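Local coordinates for GGDEF family protein (PDB 5GZS), which is probably a diguanylate cyclase that makes the second messenger cyclic di-GMP, and whose periplasmic portion binds arginine in one of its two solute-binding-protein-like regions, at residues D251-F254 against Q255-M259; M436-T439 against E440-I443. All blocks are in the same frame, centred on the assembly; numbering follows the deposited sequence.

Contact 1 of 2, residues D251-F254 against Q255-M259; sequences DVVF and QACEM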
ATOM      1  N   ASP A 251     -11.468 -22.309   4.827  1.00 38.07           N
ATOM      2  CA  ASP A 251     -12.117 -22.007   3.558  1.00 40.66           C
ATOM      3  C   ASP A 251     -11.086 -21.984   2.429  1.00 41.35           C
ATOM      4  O   ASP A 251     -11.318 -22.562   1.375  1.00 44.23           O
ATOM      5  CB  ASP A 251     -12.861 -20.663   3.627  1.00 36.74           C
ATOM      6  CG  ASP A 251     -14.199 -20.757   4.382  1.00 43.84           C
ATOM      7  OD1 ASP A 251     -14.449 -21.782   5.061  1.00 33.71           O
ATOM      8  OD2 ASP A 251     -14.986 -19.782   4.324  1.00 54.61           O
ATOM      9  N   VAL A 252      -9.948 -21.330   2.638  1.00 33.18           N
ATOM     10  CA  VAL A 252      -8.987 -21.242   1.561  1.00 32.66           C
ATOM     11  C   VAL A 252      -8.459 -22.628   1.210  1.00 44.21           C
ATOM     12  O   VAL A 252      -8.307 -22.967   0.021  1.00 39.50           O
ATOM     13  CB  VAL A 252      -7.812 -20.341   1.909  1.00 32.36           C
ATOM     14  CG1 VAL A 252      -6.828 -20.317   0.756  1.00 27.85           C
ATOM     15  CG2 VAL A 252      -8.310 -18.946   2.270  1.00 29.79           C
ATOM     16  N   VAL A 253      -8.189 -23.435   2.238  1.00 39.09           N
ATOM     17  CA  VAL A 253      -7.585 -24.737   2.000  1.00 32.45           C
ATOM     18  C   VAL A 253      -8.594 -25.656   1.332  1.00 36.85           C
ATOM     19  O   VAL A 253      -8.327 -26.181   0.251  1.00 32.29           O
ATOM     20  CB  VAL A 253      -7.044 -25.372   3.300  1.00 30.72           C
ATOM     21  CG1 VAL A 253      -6.864 -26.859   3.146  1.00 25.78           C
ATOM     22  CG2 VAL A 253      -5.713 -24.719   3.675  1.00 34.84           C
ATOM     23  N   PHE A 254      -9.759 -25.814   1.961  1.00 40.30           N
ATOM     24  CA  PHE A 254     -10.815 -26.679   1.452  1.00 38.17           C
ATOM     25  C   PHE A 254     -11.293 -26.320   0.050  1.00 41.95           C
ATOM     26  O   PHE A 254     -11.410 -27.202  -0.802  1.00 46.18           O
ATOM     27  CB  PHE A 254     -11.999 -26.663   2.400  1.00 42.89           C
ATOM     28  CG  PHE A 254     -11.877 -27.645   3.509  1.00 52.31           C
ATOM     29  CD1 PHE A 254     -11.228 -28.856   3.300  1.00 60.98           C
ATOM     30  CD2 PHE A 254     -12.385 -27.363   4.761  1.00 52.60           C
ATOM     31  CE1 PHE A 254     -11.102 -29.780   4.321  1.00 63.69           C
ATOM     32  CE2 PHE A 254     -12.268 -28.277   5.786  1.00 57.88           C
ATOM     33  CZ  PHE A 254     -11.619 -29.491   5.566  1.00 65.09           C
ATOM     34  N   GLN A 255     -11.570 -25.042  -0.191  1.00 36.68           N
ATOM     35  CA  GLN A 255     -12.041 -24.608  -1.512  1.00 35.61           C
ATOM     36  C   GLN A 255     -10.956 -24.717  -2.576  1.00 38.86           C
ATOM     37  O   GLN A 255     -11.244 -24.986  -3.747  1.00 37.99           O
ATOM     38  CB  GLN A 255     -12.570 -23.183  -1.454  1.00 34.10           C
ATOM     39  CG  GLN A 255     -13.865 -23.063  -0.660  1.00 39.91           C
ATOM     40  CD  GLN A 255     -14.249 -21.616  -0.446  1.00 37.78           C
ATOM     41  OE1 GLN A 255     -14.009 -20.783  -1.315  1.00 36.17           O
ATOM     42  NE2 GLN A 255     -14.833 -21.306   0.718  1.00 42.93           N
ATOM     43  N   ALA A 256      -9.709 -24.499  -2.176  1.00 38.97           N
ATOM     44  CA  ALA A 256      -8.609 -24.814  -3.060  1.00 33.78           C
ATOM     45  C   ALA A 256      -8.609 -26.307  -3.325  1.00 36.07           C
ATOM     46  O   ALA A 256      -8.338 -26.741  -4.456  1.00 41.02           O
ATOM     47  CB  ALA A 256      -7.304 -24.392  -2.482  1.00 34.37           C
ATOM     48  N   CYS A 257      -8.918 -27.104  -2.301  1.00 30.24           N
ATOM     49  CA  CYS A 257      -8.912 -28.563  -2.520  1.00 45.33           C
ATOM     50  C   CYS A 257     -10.027 -28.938  -3.511  1.00 49.20           C
ATOM     51  O   CYS A 257      -9.937 -29.940  -4.222  1.00 43.93           O
ATOM     52  CB  CYS A 257      -9.072 -29.350  -1.210  1.00 36.03           C
ATOM     53  SG  CYS A 257      -7.658 -29.259  -0.089  1.00 73.08           S
ATOM     54  N   GLU A 258     -11.064 -28.106  -3.551  1.00 42.63           N
ATOM     55  CA  GLU A 258     -12.199 -28.340  -4.419  1.00 44.79           C
ATOM     56  C   GLU A 258     -11.832 -27.887  -5.827  1.00 47.39           C
ATOM     57  O   GLU A 258     -12.088 -28.588  -6.807  1.00 48.27           O
ATOM     58  CB  GLU A 258     -13.437 -27.615  -3.886  1.00 37.17           C
ATOM     59  CG  GLU A 258     -14.353 -28.541  -3.080  1.00 47.38           C
ATOM     60  CD  GLU A 258     -14.958 -27.874  -1.858  1.00 52.18           C
ATOM     61  OE1 GLU A 258     -15.327 -28.603  -0.910  1.00 55.49           O
ATOM     62  OE2 GLU A 258     -15.044 -26.627  -1.846  1.00 48.19           O
HETATM   63  N   MSE A 259     -11.198 -26.724  -5.897  1.00 38.62           N
HETATM   64  CA  MSE A 259     -10.628 -26.207  -7.126  1.00 33.54           C
HETATM   65  C   MSE A 259      -9.807 -27.276  -7.876  1.00 41.60           C
HETATM   66  O   MSE A 259      -9.787 -27.302  -9.101  1.00 50.15           O
HETATM   67  CB  MSE A 259      -9.744 -24.985  -6.815  1.00 35.75           C
HETATM   68  CG  MSE A 259      -9.636 -23.982  -7.956  1.00 34.60           C
HETATM   69 SE   MSE A 259     -11.375 -23.064  -8.070  1.00 69.99          SE
HETATM   70  CE  MSE A 259     -10.918 -21.378  -7.240  1.00 93.05           C
TER
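Asp251 and Gln255 meet one turn apart on helix 248-259, a local i to i+4 contact in the second region related to family 3 solute-binding proteins. Their side chains run side by side in the same direction, with carboxylate and amide planes 38° apart. The amide is laid against the aspartate stem: NE2 of Gln255 comes to 3.6 Å from CB of Asp251. Gln255 holds its CG anti to the carbonyl carbon (chi1 -69°), and from there the extended chain runs back along the helix. The carboxylate has its polar partner elsewhere: OD2 is hydrogen-bonded to the hydroxyl of Tyr446. Along the backbone, Gln255 N bonds to Asp251 O at 2.9 Å, and Cys257 N bonds to Val253 O at 2.8 Å; Glu258 N reaches Phe254 O only weakly. On another face, CG1 of Val253 lies 4.1 Å from SG of Cys257, an apolar contact suited to a buried position. That sulfur forms a disulfide with Cys264, tying the helix to strand 264-266 at the edge of its sheet. The small Ala256 lets helix 421-435 come close, touching Ala433, while Val252 and Cys257 pack on Ile434 and Phe430 of the same helix. Asp251 and Gln255 also rest on Ile442 of helix 439-445, and Met259 extends the packing to the long helix 189-218.

Contact 2 of 2, residues M436-T439 against E440-I443; sequences MLNT and EQII
Asn438 and Gln441 cross at about a right angle where the chain enters its last helix, their amide planes turned 64° apart. ND2 of Asn438 stands 3.5 Å from OE1 of Gln441 and nearly as close to its CB, so the two amides meet loosely and the asparagine also lies over the aliphatic start of the glutamine chain. Both CG atoms are anti to their own backbone N, and the extended glutamine brings its OE1 beside the shorter residue. Asn438 occupies the N-cap position of helix 439-445, a place that suits asparagine because its short polar side chain can turn back toward the amides of the first turn. In this case OD1 stays 3.7 Å from Gln441 N, too long to count as a close capping bond. The first regular bond of the helix across this contact runs from Ile443 N to Thr439 O, 2.9 Å long and nearly straight at 164°, with the donor almost in line with the C=O bond. Thr439 is the first residue of the helix; its OG1 sits between the backbone N and the carbonyl carbon (chi1 86°), 2.8 Å from Glu440 N but at a poor angle for a bond. CG1 of Ile443 lies beside the carbonyl oxygen of Thr439. Ile442, the buried residue of the turn, sets CD1 3.6 Å from Asn438 O and is turned to helix 248-259, whereas Gln441 also packs on Met404 of the second subunit.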
HETATM    1  N   MSE A 436      -7.000 -18.237  -8.233  1.00 38.18           N
HETATM    2  CA  MSE A 436      -8.326 -18.267  -8.801  1.00 40.55           C
HETATM    3  C   MSE A 436      -9.386 -18.085  -7.755  1.00 48.81           C
HETATM    4  O   MSE A 436     -10.568 -17.952  -8.140  1.00 55.98           O
HETATM    5  CB  MSE A 436      -8.540 -19.606  -9.499  1.00 41.77           C
HETATM    6  CG  MSE A 436      -7.944 -19.593 -10.902  1.00 39.41           C
HETATM    7 SE   MSE A 436      -8.235 -21.344 -11.756  1.00 69.85          SE
HETATM    8  CE  MSE A 436      -6.346 -21.861 -11.970  1.00 25.07           C
ATOM      9  N   LEU A 437      -9.041 -18.073  -6.468  1.00 43.90           N
ATOM     10  CA  LEU A 437     -10.085 -17.915  -5.488  1.00 52.79           C
ATOM     11  C   LEU A 437     -10.412 -16.464  -5.245  1.00 52.48           C
ATOM     12  O   LEU A 437      -9.629 -15.596  -5.572  1.00 54.96           O
ATOM     13  CB  LEU A 437      -9.715 -18.590  -4.174  1.00 59.33           C
ATOM     14  CG  LEU A 437      -9.699 -20.113  -4.037  1.00 56.34           C
ATOM     15  CD1 LEU A 437      -9.038 -20.503  -2.746  1.00 57.86           C
ATOM     16  CD2 LEU A 437     -11.063 -20.751  -4.147  1.00 49.25           C
ATOM     17  N   ASN A 438     -11.585 -16.219  -4.677  1.00 50.20           N
ATOM     18  CA  ASN A 438     -11.949 -14.918  -4.172  1.00 57.80           C
ATOM     19  C   ASN A 438     -11.696 -14.864  -2.690  1.00 57.38           C
ATOM     20  O   ASN A 438     -12.550 -15.158  -1.887  1.00 49.14           O
ATOM     21  CB  ASN A 438     -13.400 -14.579  -4.474  1.00 64.02           C
ATOM     22  CG  ASN A 438     -13.692 -13.102  -4.361  1.00 62.86           C
ATOM     23  OD1 ASN A 438     -12.823 -12.307  -4.093  1.00 63.99           O
ATOM     24  ND2 ASN A 438     -14.927 -12.744  -4.549  1.00 65.02           N
ATOM     25  N   THR A 439     -10.476 -14.475  -2.371  1.00 61.60           N
ATOM     26  CA  THR A 439      -9.970 -14.507  -1.026  1.00 64.74           C
ATOM     27  C   THR A 439     -10.520 -13.367  -0.241  1.00 77.23           C
ATOM     28  O   THR A 439     -10.882 -13.506   0.898  1.00 71.15           O
ATOM     29  CB  THR A 439      -8.421 -14.473  -0.995  1.00 70.33           C
ATOM     30  OG1 THR A 439      -7.951 -13.121  -1.041  1.00 79.69           O
ATOM     31  CG2 THR A 439      -7.849 -15.252  -2.152  1.00 64.16           C
ATOM     32  N   GLU A 440     -10.577 -12.226  -0.876  1.00 83.54           N
ATOM     33  CA  GLU A 440     -11.153 -11.072  -0.249  1.00 75.06           C
ATOM     34  C   GLU A 440     -12.510 -11.386   0.317  1.00 68.07           C
ATOM     35  O   GLU A 440     -12.775 -11.036   1.447  1.00 57.75           O
ATOM     36  CB  GLU A 440     -11.218  -9.927  -1.240  1.00 75.35           C
ATOM     37  CG  GLU A 440      -9.868  -9.581  -1.843  1.00 81.10           C
ATOM     38  CD  GLU A 440      -9.616  -8.092  -1.920  1.00 87.08           C
ATOM     39  OE1 GLU A 440     -10.561  -7.311  -1.699  1.00 89.16           O
ATOM     40  OE2 GLU A 440      -8.467  -7.703  -2.213  1.00 82.45           O
ATOM     41  N   GLN A 441     -13.369 -12.068  -0.425  1.00 67.81           N
ATOM     42  CA  GLN A 441     -14.679 -12.417   0.114  1.00 62.92           C
ATOM     43  C   GLN A 441     -14.608 -13.259   1.390  1.00 62.21           C
ATOM     44  O   GLN A 441     -15.345 -13.043   2.334  1.00 66.52           O
ATOM     45  CB  GLN A 441     -15.558 -13.092  -0.942  1.00 60.50           C
ATOM     46  CG  GLN A 441     -16.974 -13.388  -0.465  1.00 69.49           C
ATOM     47  CD  GLN A 441     -17.924 -13.787  -1.574  1.00 78.00           C
ATOM     48  OE1 GLN A 441     -17.508 -14.179  -2.659  1.00 80.50           O
ATOM     49  NE2 GLN A 441     -19.212 -13.689  -1.301  1.00 81.07           N
ATOM     50  N   ILE A 442     -13.697 -14.207   1.423  1.00 53.15           N
ATOM     51  CA  ILE A 442     -13.574 -15.096   2.557  1.00 59.34           C
ATOM     52  C   ILE A 442     -13.095 -14.305   3.748  1.00 62.05           C
ATOM     53  O   ILE A 442     -13.583 -14.451   4.886  1.00 64.43           O
ATOM     54  CB  ILE A 442     -12.579 -16.221   2.236  1.00 59.38           C
ATOM     55  CG1 ILE A 442     -13.168 -17.198   1.240  1.00 48.50           C
ATOM     56  CG2 ILE A 442     -12.210 -17.003   3.473  1.00 54.26           C
ATOM     57  CD1 ILE A 442     -12.126 -17.924   0.440  1.00 39.95           C
ATOM     58  N   ILE A 443     -12.128 -13.453   3.484  1.00 62.83           N
ATOM     59  CA  ILE A 443     -11.544 -12.707   4.553  1.00 65.49           C
ATOM     60  C   ILE A 443     -12.622 -11.851   5.131  1.00101.21           C
ATOM     61  O   ILE A 443     -12.728 -11.743   6.329  1.00107.60           O
ATOM     62  CB  ILE A 443     -10.372 -11.850   4.102  1.00 61.87           C
ATOM     63  CG1 ILE A 443      -9.231 -12.740   3.684  1.00 60.01           C
ATOM     64  CG2 ILE A 443      -9.913 -10.964   5.231  1.00 73.56           C
ATOM     65  CD1 ILE A 443      -8.051 -11.965   3.196  1.00 62.82           C
TER

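Contacts 1 and 2 are far apart in sequence, but their centres lie only about 11 Å apart, because the C-terminal segment folds back over helix 248-259. They touch at several points along the helix. At one end the methyl CE of Met259, a selenomethionine, packs against CD2 of Leu437. At the other, CB of Asp251 sits 3.7 Å from CG2 of Ile442, beside the carboxylate that bonds Tyr446 at the chain end. Between these, CD1 of Leu437 approaches Val252 O at 3.8 Å. None of the residues in either contact belongs to the arginine pocket, which is lined by residues between Glu11 and Asn142, Glu77 among them, in the N-terminal half.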